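Local atomic coordinates of uridylate-specific endoribonuclease nsp11 (Prrsv 16244b, PDB entry 5EYI), a protein that probably acts as a uridylate-specific endoribonuclease that trims 5'-polyuridines from viral replication RNA, keeping host double-stranded RNA sensors from being activated. Residues 31-34 and 35-38; 70-74 and 75-79; 115-119 and 120-124; 127-130 and 131-135; 202-206 and 207-211. The protein carries 1 engineered substitution. All coordinates share one frame; numbering follows the deposited sequence.

Contact 1 (31-34 and 35-38); sequences VELA and PHWP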
loop_
_atom_site.group_PDB
_atom_site.type_symbol
_atom_site.label_atom_id
_atom_site.label_comp_id
_atom_site.label_asym_id
_atom_site.label_seq_id
_atom_site.Cartn_x
_atom_site.Cartn_y
_atom_site.Cartn_z
ATOM N N VAL A 31 30.068 -29.173 15.618
ATOM C CA VAL A 31 31.106 -28.217 15.208
ATOM C C VAL A 31 31.936 -28.708 14.007
ATOM O O VAL A 31 32.401 -27.913 13.184
ATOM C CB VAL A 31 32.011 -27.843 16.420
ATOM C CG1 VAL A 31 32.871 -29.024 16.874
ATOM C CG2 VAL A 31 32.869 -26.626 16.100
ATOM N N GLU A 32 32.086 -30.026 13.907
ATOM C CA GLU A 32 32.776 -30.664 12.778
ATOM C C GLU A 32 32.042 -30.500 11.436
ATOM O O GLU A 32 32.680 -30.586 10.386
ATOM C CB GLU A 32 33.120 -32.154 13.051
ATOM C CG GLU A 32 32.157 -32.961 13.931
ATOM C CD GLU A 32 32.383 -32.743 15.432
ATOM O OE1 GLU A 32 31.457 -32.234 16.107
ATOM O OE2 GLU A 32 33.492 -33.045 15.934
ATOM N N LEU A 33 30.725 -30.257 11.467
ATOM C CA LEU A 33 29.938 -29.959 10.251
ATOM C C LEU A 33 29.791 -28.475 9.924
ATOM O O LEU A 33 29.323 -28.132 8.843
ATOM C CB LEU A 33 28.548 -30.608 10.339
ATOM C CG LEU A 33 28.562 -32.141 10.236
ATOM C CD1 LEU A 33 27.210 -32.743 10.606
ATOM C CD2 LEU A 33 28.983 -32.575 8.838
ATOM N N ALA A 34 30.211 -27.592 10.826
ATOM C CA ALA A 34 30.081 -26.145 10.610
ATOM C C ALA A 34 30.834 -25.595 9.395
ATOM O O ALA A 34 30.418 -24.579 8.842
ATOM C CB ALA A 34 30.475 -25.379 11.870
ATOM N N PRO A 35 31.942 -26.252 8.971
ATOM C CA PRO A 35 32.561 -25.851 7.694
ATOM C C PRO A 35 31.717 -26.120 6.441
ATOM O O PRO A 35 32.029 -25.583 5.381
ATOM C CB PRO A 35 33.850 -26.690 7.647
ATOM C CG PRO A 35 34.167 -26.962 9.073
ATOM C CD PRO A 35 32.829 -27.162 9.726
ATOM N N HIS A 36 30.663 -26.924 6.561
ATOM C CA HIS A 36 29.866 -27.359 5.414
ATOM C C HIS A 36 28.413 -26.873 5.413
ATOM O O HIS A 36 27.646 -27.255 4.531
ATOM C CB HIS A 36 29.932 -28.882 5.353
ATOM C CG HIS A 36 31.337 -29.404 5.378
ATOM N ND1 HIS A 36 31.842 -30.138 6.431
ATOM C CD2 HIS A 36 32.360 -29.238 4.508
ATOM C CE1 HIS A 36 33.105 -30.439 6.188
ATOM N NE2 HIS A 36 33.446 -29.900 5.032
ATOM N N TRP A 37 28.050 -26.018 6.374
ATOM C CA TRP A 37 26.692 -25.468 6.492
ATOM C C TRP A 37 26.750 -23.970 6.736
ATOM O O TRP A 37 27.684 -23.495 7.367
ATOM C CB TRP A 37 25.968 -26.138 7.658
ATOM C CG TRP A 37 25.563 -27.516 7.342
ATOM C CD1 TRP A 37 26.271 -28.651 7.569
ATOM C CD2 TRP A 37 24.350 -27.915 6.702
ATOM N NE1 TRP A 37 25.577 -29.738 7.123
ATOM C CE2 TRP A 37 24.390 -29.318 6.582
ATOM C CE3 TRP A 37 23.229 -27.221 6.217
ATOM C CZ2 TRP A 37 23.360 -30.047 5.996
ATOM C CZ3 TRP A 37 22.198 -27.943 5.645
ATOM C CH2 TRP A 37 22.269 -29.348 5.539
ATOM N N PRO A 38 25.761 -23.210 6.239
ATOM C CA PRO A 38 25.664 -21.836 6.744
ATOM C C PRO A 38 25.379 -21.860 8.248
ATOM O O PRO A 38 24.459 -22.560 8.687
ATOM C CB PRO A 38 24.477 -21.244 5.967
ATOM C CG PRO A 38 24.272 -22.153 4.805
ATOM C CD PRO A 38 24.704 -23.513 5.259
#
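H36 N donates to L33 O at 2.9 Å. The bond is fairly straight, 158° at the hydrogen. The donor stands well above the carbonyl plane, so no lone pair is aimed at it. A34 N gives a second bond three residues back, to V31 O at 3.2 Å.

L33 O also has a CH neighbour. It lies at the edge of the W37 indole, in the ring plane, 3.3 Å from W37 CD1. W37 CG is anti to its carbonyl carbon (chi1 -74°), and this swings CD1 back to the L33 carbonyl.

Residues 31-34 have helical backbone angles without the regular bonds of a helix, and the turn lies in the loop between strands 27-28 and 39-41 of the N-terminal domain. P35 has no N-H; its CD comes to E32 O at 3.5 Å and to V31 O at 3.6 Å.

The apolar contacts are small. P35 CD packs on A34 CB at 3.6 Å. L33 CB is 4.1 Å from W37 CD1, the ring atom that also meets L33 O. The P35 ring also gives CB to one face of the H36 imidazole. Outside the turn, V31, A34 and P35 rest on W48, while W37 meets F19 edge-to-face.

Contact 2 (70-74 and 75-79); sequences GYMVG and PSVFL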
loop_
_atom_site.group_PDB
_atom_site.type_symbol
_atom_site.label_atom_id
_atom_site.label_comp_id
_atom_site.label_asym_id
_atom_site.label_seq_id
_atom_site.Cartn_x
_atom_site.Cartn_y
_atom_site.Cartn_z
ATOM N N GLY A 70 14.975 -6.800 19.018
ATOM C CA GLY A 70 14.931 -7.791 20.085
ATOM C C GLY A 70 16.152 -8.676 19.950
ATOM O O GLY A 70 16.729 -8.793 18.869
ATOM N N TYR A 71 16.583 -9.264 21.055
ATOM C CA TYR A 71 17.808 -10.057 21.048
ATOM C C TYR A 71 17.797 -11.056 22.165
ATOM O O TYR A 71 16.983 -10.972 23.079
ATOM C CB TYR A 71 19.048 -9.152 21.138
ATOM C CG TYR A 71 19.189 -8.379 22.439
ATOM C CD1 TYR A 71 19.997 -8.856 23.470
ATOM C CD2 TYR A 71 18.523 -7.173 22.637
ATOM C CE1 TYR A 71 20.130 -8.162 24.666
ATOM C CE2 TYR A 71 18.648 -6.467 23.832
ATOM C CZ TYR A 71 19.463 -6.966 24.839
ATOM O OH TYR A 71 19.600 -6.282 26.019
ATOM N N MET A 72 18.726 -11.996 22.079
ATOM C CA MET A 72 18.887 -13.034 23.080
ATOM C C MET A 72 20.299 -13.058 23.648
ATOM O O MET A 72 21.277 -12.775 22.944
ATOM C CB MET A 72 18.536 -14.401 22.484
ATOM C CG MET A 72 17.096 -14.472 22.007
ATOM S SD MET A 72 16.519 -16.119 21.547
ATOM C CE MET A 72 16.620 -17.011 23.098
ATOM N N VAL A 73 20.385 -13.363 24.940
ATOM C CA VAL A 73 21.637 -13.713 25.587
ATOM C C VAL A 73 21.343 -15.030 26.269
ATOM O O VAL A 73 20.554 -15.085 27.215
ATOM C CB VAL A 73 22.089 -12.662 26.619
ATOM C CG1 VAL A 73 23.412 -13.083 27.265
ATOM C CG2 VAL A 73 22.202 -11.291 25.969
ATOM N N GLY A 74 21.940 -16.103 25.763
ATOM C CA GLY A 74 21.592 -17.439 26.212
ATOM C C GLY A 74 20.137 -17.697 25.856
ATOM O O GLY A 74 19.674 -17.266 24.792
ATOM N N PRO A 75 19.392 -18.359 26.755
ATOM C CA PRO A 75 17.994 -18.650 26.459
ATOM C C PRO A 75 17.020 -17.483 26.712
ATOM O O PRO A 75 15.833 -17.626 26.425
ATOM C CB PRO A 75 17.692 -19.829 27.387
ATOM C CG PRO A 75 18.553 -19.584 28.572
ATOM C CD PRO A 75 19.786 -18.870 28.081
ATOM N N SER A 76 17.503 -16.348 27.225
ATOM C CA SER A 76 16.637 -15.210 27.536
ATOM C C SER A 76 16.516 -14.258 26.356
ATOM O O SER A 76 17.505 -13.962 25.674
ATOM C CB SER A 76 17.171 -14.445 28.743
ATOM O OG SER A 76 17.280 -15.308 29.861
ATOM N N VAL A 77 15.289 -13.784 26.145
ATOM C CA VAL A 77 14.962 -12.814 25.118
ATOM C C VAL A 77 14.826 -11.455 25.788
ATOM O O VAL A 77 14.194 -11.336 26.844
ATOM C CB VAL A 77 13.624 -13.167 24.433
ATOM C CG1 VAL A 77 13.266 -12.140 23.370
ATOM C CG2 VAL A 77 13.681 -14.561 23.824
ATOM N N PHE A 78 15.397 -10.433 25.161
ATOM C CA PHE A 78 15.294 -9.065 25.648
ATOM C C PHE A 78 14.698 -8.172 24.576
ATOM O O PHE A 78 14.920 -8.378 23.371
ATOM C CB PHE A 78 16.668 -8.552 26.078
ATOM C CG PHE A 78 17.283 -9.369 27.174
ATOM C CD1 PHE A 78 18.054 -10.485 26.876
ATOM C CD2 PHE A 78 17.041 -9.056 28.509
ATOM C CE1 PHE A 78 18.602 -11.262 27.889
ATOM C CE2 PHE A 78 17.582 -9.832 29.532
ATOM C CZ PHE A 78 18.367 -10.937 29.223
ATOM N N LEU A 79 13.935 -7.188 25.034
ATOM C CA LEU A 79 13.396 -6.141 24.175
ATOM C C LEU A 79 14.510 -5.264 23.624
ATOM O O LEU A 79 15.485 -4.985 24.313
ATOM C CB LEU A 79 12.404 -5.261 24.953
ATOM C CG LEU A 79 10.916 -5.642 24.993
ATOM C CD1 LEU A 79 10.636 -7.110 24.722
ATOM C CD2 LEU A 79 10.275 -5.210 26.298
#
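Y71 CG stands between its own backbone N and carbonyl carbon (chi1 65°), which lays the phenol under F78 CB. F78 CG is anti to its carbonyl carbon (chi1 -60°), which turns the phenyl along the strand toward V73. The two residues face each other in a beta hairpin, strands 71-73 and 76-78, closed by a type II' turn from V73 to S76.

F78 CB makes a CH-pi contact over one face of Y71, 3.7 Å from the ring centroid. It sits toward the rim, and Y71 CZ is only 3.4 Å from F78 CB. The aromatic rings are nearly parallel, with planes at 23°, but slid apart so that they barely overlap. F78 CE1 lies by V73 CB at 4.0 Å. Y71, V73, S76 and F78 share this sheet face. Y71 OH is hydrogen-bonded to a bound 2-(2-methoxyethoxy)ethanol, probably from the crystallisation liquor.

Y71 and F78 form a hydrogen-bonded antiparallel pair. F78 N meets Y71 O at 2.7 Å, in line with the carbonyl, and Y71 N returns a bond to F78 O. V73 N donates to S76 O at 3.0 Å, and the reverse bond from S76 N to V73 O is weak at 3.3 Å. G74 takes the positive phi of the turn.

M72 and V77 lie on the other face, with M72 CG 3.9 Å from V77 CG2. M72 bends at chi3, leaving CE 3.5 Å from P75 O.

Contact 3 (115-119 and 120-124); sequences REYLD and DRERE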
loop_
_atom_site.group_PDB
_atom_site.type_symbol
_atom_site.label_atom_id
_atom_site.label_comp_id
_atom_site.label_asym_id
_atom_site.label_seq_id
_atom_site.Cartn_x
_atom_site.Cartn_y
_atom_site.Cartn_z
ATOM N N ARG A 115 3.136 -6.552 25.529
ATOM C CA ARG A 115 2.229 -5.819 24.640
ATOM C C ARG A 115 2.121 -4.337 24.984
ATOM O O ARG A 115 1.114 -3.700 24.690
ATOM C CB ARG A 115 0.869 -6.493 24.654
ATOM C CG ARG A 115 1.010 -7.986 24.430
ATOM C CD ARG A 115 -0.283 -8.632 24.038
ATOM N NE ARG A 115 -0.091 -10.054 23.809
ATOM C CZ ARG A 115 -0.979 -10.853 23.230
ATOM N NH1 ARG A 115 -2.151 -10.380 22.790
ATOM N NH2 ARG A 115 -0.695 -12.141 23.083
ATOM N N GLU A 116 3.189 -3.790 25.560
ATOM C CA GLU A 116 3.261 -2.392 25.938
ATOM C C GLU A 116 3.981 -1.603 24.858
ATOM O O GLU A 116 4.810 -2.138 24.120
ATOM C CB GLU A 116 4.030 -2.239 27.259
ATOM C CG GLU A 116 3.522 -3.101 28.412
ATOM C CD GLU A 116 2.073 -2.817 28.782
ATOM O OE1 GLU A 116 1.670 -1.632 28.819
ATOM O OE2 GLU A 116 1.325 -3.788 29.042
ATOM N N TYR A 117 3.661 -0.320 24.785
ATOM C CA TYR A 117 4.421 0.636 23.999
ATOM C C TYR A 117 5.832 0.734 24.565
ATOM O O TYR A 117 6.026 0.592 25.766
ATOM C CB TYR A 117 3.760 2.011 24.046
ATOM C CG TYR A 117 2.419 2.079 23.347
ATOM C CD1 TYR A 117 2.325 1.958 21.963
ATOM C CD2 TYR A 117 1.244 2.273 24.071
ATOM C CE1 TYR A 117 1.098 2.028 21.317
ATOM C CE2 TYR A 117 0.012 2.347 23.436
ATOM C CZ TYR A 117 -0.059 2.229 22.063
ATOM O OH TYR A 117 -1.277 2.296 21.439
ATOM N N LEU A 118 6.821 0.933 23.708
ATOM C CA LEU A 118 8.194 1.063 24.190
ATOM C C LEU A 118 8.434 2.431 24.804
ATOM O O LEU A 118 9.290 2.564 25.665
ATOM C CB LEU A 118 9.214 0.792 23.080
ATOM C CG LEU A 118 9.177 -0.610 22.456
ATOM C CD1 LEU A 118 10.341 -0.773 21.491
ATOM C CD2 LEU A 118 9.213 -1.704 23.506
ATOM N N ASP A 119 7.684 3.439 24.363
ATOM C CA ASP A 119 7.807 4.796 24.904
ATOM C C ASP A 119 6.618 5.665 24.472
ATOM O O ASP A 119 5.728 5.190 23.748
ATOM C CB ASP A 119 9.153 5.423 24.482
ATOM C CG ASP A 119 9.350 5.483 22.971
ATOM O OD1 ASP A 119 8.374 5.573 22.206
ATOM O OD2 ASP A 119 10.511 5.468 22.538
ATOM N N ASP A 120 6.603 6.921 24.923
ATOM C CA ASP A 120 5.543 7.876 24.559
ATOM C C ASP A 120 5.497 8.190 23.081
ATOM O O ASP A 120 4.420 8.449 22.535
ATOM C CB ASP A 120 5.708 9.215 25.296
ATOM C CG ASP A 120 5.278 9.150 26.733
ATOM O OD1 ASP A 120 4.314 8.416 27.059
ATOM O OD2 ASP A 120 5.905 9.866 27.540
ATOM N N ARG A 121 6.662 8.204 22.443
ATOM C CA ARG A 121 6.717 8.477 21.016
ATOM C C ARG A 121 5.926 7.427 20.211
ATOM O O ARG A 121 5.198 7.772 19.278
ATOM C CB ARG A 121 8.165 8.564 20.547
ATOM C CG ARG A 121 8.339 9.279 19.226
ATOM C CD ARG A 121 9.774 9.162 18.748
ATOM N NE ARG A 121 9.920 9.635 17.373
ATOM C CZ ARG A 121 10.978 9.407 16.590
ATOM N NH1 ARG A 121 12.027 8.702 17.019
ATOM N NH2 ARG A 121 10.985 9.881 15.347
ATOM N N GLU A 122 6.037 6.158 20.605
ATOM C CA GLU A 122 5.298 5.086 19.941
ATOM C C GLU A 122 3.795 5.203 20.188
ATOM O O GLU A 122 2.991 5.078 19.258
ATOM C CB GLU A 122 5.802 3.709 20.385
ATOM C CG GLU A 122 5.239 2.589 19.527
ATOM C CD GLU A 122 5.854 1.236 19.812
ATOM O OE1 GLU A 122 5.936 0.833 20.992
ATOM O OE2 GLU A 122 6.228 0.555 18.832
ATOM N N ARG A 123 3.428 5.437 21.444
ATOM C CA ARG A 123 2.037 5.723 21.827
ATOM C C ARG A 123 1.434 6.807 20.941
ATOM O O ARG A 123 0.316 6.665 20.439
ATOM C CB ARG A 123 1.994 6.142 23.300
ATOM C CG ARG A 123 0.622 6.417 23.880
ATOM C CD ARG A 123 0.714 6.693 25.374
ATOM N NE ARG A 123 0.893 5.484 26.190
ATOM C CZ ARG A 123 -0.070 4.614 26.529
ATOM N NH1 ARG A 123 -1.342 4.761 26.115
ATOM N NH2 ARG A 123 0.241 3.565 27.299
ATOM N N GLU A 124 2.204 7.872 20.736
ATOM C CA GLU A 124 1.796 9.012 19.915
ATOM C C GLU A 124 1.598 8.627 18.445
ATOM O O GLU A 124 0.589 9.022 17.834
ATOM C CB GLU A 124 2.807 10.163 20.063
ATOM C CG GLU A 124 2.664 11.303 19.063
ATOM C CD GLU A 124 3.322 12.599 19.541
ATOM O OE1 GLU A 124 4.577 12.674 19.543
HETATM O O HOH W 1 -1.893 5.114 21.648
#
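The chain enters helix 120-128 directly after D119, and R123 N bonds to D119 O at 3.3 Å, in the carbonyl plane. The side chain of D119 caps the same helix start. D119 OD1 accepts from E122 N at 2.9 Å, met nearly along the C-O axis. D119 CG lies between its backbone N and carbonyl carbon (chi1 58°), which folds OD1 over the first turn.

E122 answers in the reverse direction. Its chain is extended, and E122 OE1 takes L118 N at 2.9 Å. D119 is thus the N-cap of the helix in this NendoU domain, and E122, the third helical residue, binds the N-H of the residue before the cap. E122 OE1 also forms a salt bridge with R109, while E122 OE2 accepts from L185 N. The other cap oxygen, D119 OD2, bonds to Y184.

Y117 packs on the helix by its ring. R123 CA lies over the ring centre in a CH-pi contact, 3.8 Å from the centroid. The R123 chain bends at chi3, and its guanidinium turns one face to Y117 CD2. Ring and guanidinium planes are 64° apart, so the two do not stack flat. At the ring's far end, one water links Y117 OH at 2.9 Å and R123 O at 3.0 Å.

Contact 4 (127-130 and 131-135); sequences ASLP and HAFIG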
loop_
_atom_site.group_PDB
_atom_site.type_symbol
_atom_site.label_atom_id
_atom_site.label_comp_id
_atom_site.label_asym_id
_atom_site.label_seq_id
_atom_site.Cartn_x
_atom_site.Cartn_y
_atom_site.Cartn_z
ATOM N N ALA A 127 -1.567 6.646 18.150
ATOM C CA ALA A 127 -2.708 7.568 18.191
ATOM C C ALA A 127 -2.922 8.386 16.905
ATOM O O ALA A 127 -4.031 8.841 16.656
ATOM C CB ALA A 127 -2.586 8.510 19.382
ATOM N N SER A 128 -1.875 8.589 16.109
ATOM C CA SER A 128 -2.006 9.306 14.832
ATOM C C SER A 128 -2.700 8.475 13.728
ATOM O O SER A 128 -3.254 9.047 12.793
ATOM C CB SER A 128 -0.635 9.794 14.347
ATOM O OG SER A 128 0.179 8.723 13.898
ATOM N N LEU A 129 -2.643 7.144 13.829
ATOM C CA LEU A 129 -3.376 6.242 12.941
ATOM C C LEU A 129 -4.095 5.178 13.782
ATOM O O LEU A 129 -3.707 4.005 13.778
ATOM C CB LEU A 129 -2.421 5.575 11.936
ATOM C CG LEU A 129 -2.241 6.108 10.522
ATOM C CD1 LEU A 129 -1.598 5.013 9.687
ATOM C CD2 LEU A 129 -3.543 6.547 9.866
ATOM N N PRO A 130 -5.149 5.580 14.517
ATOM C CA PRO A 130 -5.762 4.642 15.474
ATOM C C PRO A 130 -6.359 3.398 14.818
ATOM O O PRO A 130 -6.316 2.323 15.408
ATOM C CB PRO A 130 -6.846 5.477 16.161
ATOM C CG PRO A 130 -7.121 6.598 15.235
ATOM C CD PRO A 130 -5.868 6.864 14.461
ATOM N N HIS A 131 -6.897 3.538 13.611
ATOM C CA HIS A 131 -7.433 2.386 12.915
ATOM C C HIS A 131 -6.314 1.377 12.717
ATOM O O HIS A 131 -6.425 0.270 13.223
ATOM C CB HIS A 131 -8.076 2.745 11.587
ATOM C CG HIS A 131 -8.887 1.630 11.004
ATOM N ND1 HIS A 131 -8.342 0.644 10.208
ATOM C CD2 HIS A 131 -10.202 1.337 11.119
ATOM C CE1 HIS A 131 -9.294 -0.197 9.843
ATOM N NE2 HIS A 131 -10.429 0.195 10.391
ATOM N N ALA A 132 -5.221 1.789 12.072
ATOM C CA ALA A 132 -4.042 0.919 11.846
ATOM C C ALA A 132 -3.514 0.197 13.084
ATOM O O ALA A 132 -3.308 -1.024 13.054
ATOM C CB ALA A 132 -2.898 1.712 11.228
ATOM N N PHE A 133 -3.292 0.956 14.157
ATOM C CA PHE A 133 -2.455 0.511 15.275
ATOM C C PHE A 133 -3.176 0.198 16.591
ATOM O O PHE A 133 -2.642 -0.552 17.415
ATOM C CB PHE A 133 -1.331 1.536 15.502
ATOM C CG PHE A 133 -0.471 1.781 14.278
ATOM C CD1 PHE A 133 0.085 0.716 13.567
ATOM C CD2 PHE A 133 -0.204 3.079 13.841
ATOM C CE1 PHE A 133 0.873 0.940 12.448
ATOM C CE2 PHE A 133 0.580 3.306 12.724
ATOM C CZ PHE A 133 1.118 2.235 12.024
ATOM N N ILE A 134 -4.370 0.751 16.794
ATOM C CA ILE A 134 -5.167 0.470 17.994
ATOM C C ILE A 134 -6.279 -0.551 17.678
ATOM O O ILE A 134 -6.440 -1.550 18.385
ATOM C CB ILE A 134 -5.694 1.784 18.616
ATOM C CG1 ILE A 134 -4.498 2.641 19.081
ATOM C CG2 ILE A 134 -6.639 1.504 19.779
ATOM C CD1 ILE A 134 -4.847 4.059 19.503
ATOM N N GLY A 135 -7.012 -0.302 16.599
ATOM C CA GLY A 135 -8.098 -1.155 16.170
ATOM C C GLY A 135 -9.438 -0.585 16.569
ATOM O O GLY A 135 -9.555 0.144 17.554
#
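P130 O takes two N-H groups at once. I134 N reaches it at 2.9 Å from a tilt of 30° off the carbonyl plane. G135 N reaches it at 3.0 Å, nearly in line with the C=O. I134 CB also lies 3.3 Å from P130 O. The second bond spans five residues, where the chain leaves the helix and G135 takes a positive phi. One residue earlier, L129 O accepts F133 N at 3.1 Å. P130 itself has no N-H, which suits the first position of a helix.

These bonds hold the short helix 130-133, with L129 as its N-cap residue, right after helix 120-128. It carries H131, a predicted active-site residue of this EndoU-like domain. H131 ND1 has a weak hydrogen bond to T219 OG1. Further backbone bonds tie A132 to H146, also a predicted active-site residue, and I134 to R151. F133 O is taken by S150 OG.

Apolar side chains pack around the turn. L129 CB lies against F133 CD2 at 3.8 Å, and L129 CD1 against A132 CB at 3.9 Å. A132 CB sits over one face of the F133 ring. I134 CG1 is anti to its carbonyl carbon (chi1 -63°), which carries CD1 back over the proline, 4.1 Å from P130 CB.

Contact 5 (202-206 and 207-211); sequences KMMLD and FKEVR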
loop_
_atom_site.group_PDB
_atom_site.type_symbol
_atom_site.label_atom_id
_atom_site.label_comp_id
_atom_site.label_asym_id
_atom_site.label_seq_id
_atom_site.Cartn_x
_atom_site.Cartn_y
_atom_site.Cartn_z
ATOM N N LYS A 202 8.013 -0.795 -0.602
ATOM C CA LYS A 202 8.833 -2.011 -0.470
ATOM C C LYS A 202 9.947 -1.763 0.538
ATOM O O LYS A 202 10.635 -0.750 0.465
ATOM C CB LYS A 202 9.437 -2.436 -1.811
ATOM C CG LYS A 202 8.483 -3.195 -2.718
ATOM C CD LYS A 202 9.150 -4.415 -3.362
ATOM C CE LYS A 202 10.161 -4.027 -4.431
ATOM N NZ LYS A 202 10.890 -5.211 -4.965
ATOM N N MET A 203 10.113 -2.675 1.487
ATOM C CA MET A 203 11.171 -2.547 2.491
ATOM C C MET A 203 11.485 -3.905 3.088
ATOM O O MET A 203 10.921 -4.923 2.685
ATOM C CB MET A 203 10.782 -1.521 3.578
ATOM C CG MET A 203 9.515 -1.852 4.351
ATOM S SD MET A 203 8.909 -0.473 5.355
ATOM C CE MET A 203 10.104 -0.535 6.673
ATOM N N MET A 204 12.423 -3.921 4.019
ATOM C CA MET A 204 12.775 -5.131 4.721
ATOM C C MET A 204 12.427 -5.005 6.198
ATOM O O MET A 204 12.552 -3.923 6.793
ATOM C CB MET A 204 14.253 -5.458 4.513
ATOM C CG MET A 204 14.531 -6.122 3.169
ATOM S SD MET A 204 16.250 -6.615 3.060
ATOM C CE MET A 204 16.139 -8.105 2.073
ATOM N N LEU A 205 11.958 -6.126 6.752
ATOM C CA LEU A 205 11.696 -6.294 8.177
ATOM C C LEU A 205 12.397 -7.573 8.591
ATOM O O LEU A 205 12.090 -8.643 8.050
ATOM C CB LEU A 205 10.196 -6.395 8.432
ATOM C CG LEU A 205 9.701 -6.818 9.814
ATOM C CD1 LEU A 205 10.356 -6.036 10.943
ATOM C CD2 LEU A 205 8.196 -6.640 9.868
ATOM N N ASP A 206 13.358 -7.458 9.514
ATOM C CA ASP A 206 14.221 -8.587 9.912
ATOM C C ASP A 206 14.910 -9.228 8.695
ATOM O O ASP A 206 15.048 -10.441 8.628
ATOM C CB ASP A 206 13.414 -9.651 10.697
ATOM C CG ASP A 206 12.761 -9.096 11.954
ATOM O OD1 ASP A 206 13.357 -8.204 12.596
ATOM O OD2 ASP A 206 11.662 -9.570 12.325
ATOM N N PHE A 207 15.321 -8.397 7.738
ATOM C CA PHE A 207 15.894 -8.832 6.450
ATOM C C PHE A 207 14.966 -9.641 5.527
ATOM O O PHE A 207 15.440 -10.297 4.617
ATOM C CB PHE A 207 17.215 -9.595 6.654
ATOM C CG PHE A 207 18.256 -8.814 7.408
ATOM C CD1 PHE A 207 18.953 -7.780 6.785
ATOM C CD2 PHE A 207 18.550 -9.118 8.733
ATOM C CE1 PHE A 207 19.921 -7.065 7.469
ATOM C CE2 PHE A 207 19.519 -8.401 9.424
ATOM C CZ PHE A 207 20.209 -7.373 8.787
ATOM N N LYS A 208 13.657 -9.577 5.737
ATOM C CA LYS A 208 12.695 -10.237 4.870
ATOM C C LYS A 208 12.036 -9.147 4.036
ATOM O O LYS A 208 11.580 -8.147 4.578
ATOM C CB LYS A 208 11.670 -10.989 5.717
ATOM C CG LYS A 208 10.407 -11.457 5.013
ATOM C CD LYS A 208 10.551 -12.828 4.391
ATOM C CE LYS A 208 10.328 -13.928 5.417
ATOM N NZ LYS A 208 8.885 -14.123 5.738
ATOM N N GLU A 209 11.981 -9.352 2.724
ATOM C CA GLU A 209 11.296 -8.423 1.818
ATOM C C GLU A 209 9.810 -8.410 2.115
ATOM O O GLU A 209 9.159 -9.447 2.085
ATOM C CB GLU A 209 11.517 -8.815 0.353
ATOM C CG GLU A 209 12.927 -8.549 -0.159
ATOM C CD GLU A 209 13.219 -7.082 -0.450
ATOM O OE1 GLU A 209 14.368 -6.802 -0.863
ATOM O OE2 GLU A 209 12.328 -6.203 -0.273
ATOM N N VAL A 210 9.289 -7.235 2.434
ATOM C CA VAL A 210 7.873 -7.065 2.745
ATOM C C VAL A 210 7.363 -5.858 1.998
ATOM O O VAL A 210 8.151 -5.093 1.435
ATOM C CB VAL A 210 7.635 -6.870 4.263
ATOM C CG1 VAL A 210 8.123 -8.087 5.047
ATOM C CG2 VAL A 210 8.306 -5.597 4.795
ATOM N N ARG A 211 6.048 -5.685 2.024
ATOM C CA ARG A 211 5.404 -4.488 1.523
ATOM C C ARG A 211 4.581 -3.852 2.636
ATOM O O ARG A 211 3.921 -4.551 3.392
ATOM C CB ARG A 211 4.517 -4.819 0.320
ATOM C CG ARG A 211 5.295 -5.362 -0.876
ATOM C CD ARG A 211 4.397 -5.725 -2.051
ATOM N NE ARG A 211 5.117 -6.504 -3.064
ATOM C CZ ARG A 211 5.344 -7.821 -3.026
ATOM N NH1 ARG A 211 4.913 -8.578 -2.017
ATOM N NH2 ARG A 211 6.019 -8.397 -4.022
#
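The F207 ring leans against the D206 peptide, with F207 CD2 3.6 Å from D206 C. Beyond the turn it meets the F105 ring with planes at about 80°. The E209 carboxylate lies by M204: E209 OE1 is 3.7 Å from M204 CE, and E209 CD is 4.0 Å from M204 CG. The E209 chain bends at chi2 (-76°), folding the carboxylate back across the strands.

Strands 198-205 and 208-215 form a beta hairpin with a type I' turn from L205 to K208. D206 and F207 both have positive phi. L205 O accepts K208 N at 2.9 Å from above its carbonyl plane, and K208 O accepts L205 N. Farther along, V210 N binds M203 O at 2.8 Å, almost straight.

On the M203-V210 face, V210 CG2 touches M203 CG at 4.0 Å and L205 CB at 4.2 Å, and F222 of the next strand packs there too. On the M204 face, M204 CE reaches F207 O at 3.4 Å. D206 OD2 is held by S106 and S161.

Contacts 1, 2 and 3 lie at the surface, while contacts 4 and 5 are partly buried. Contacts 1 and 2 belong to the N-terminal domain and the other three to the NendoU domain. The centre of contact 1 is farthest from the chain centre, about 27 Å, against about 9 Å for the centre of contact 5. Contacts 2 and 5 are both hairpins, but with type II' and type I' turns; an aromatic pair marks the first, methionine and valine packing the second. Contacts 3 and 4 share helix 120-128 and touch, Y117 OH lying 4.0 Å from I134 CG1. Carboxylates do much of the bonding in contact 3; backbone carbonyls do it in contacts 1 and 4.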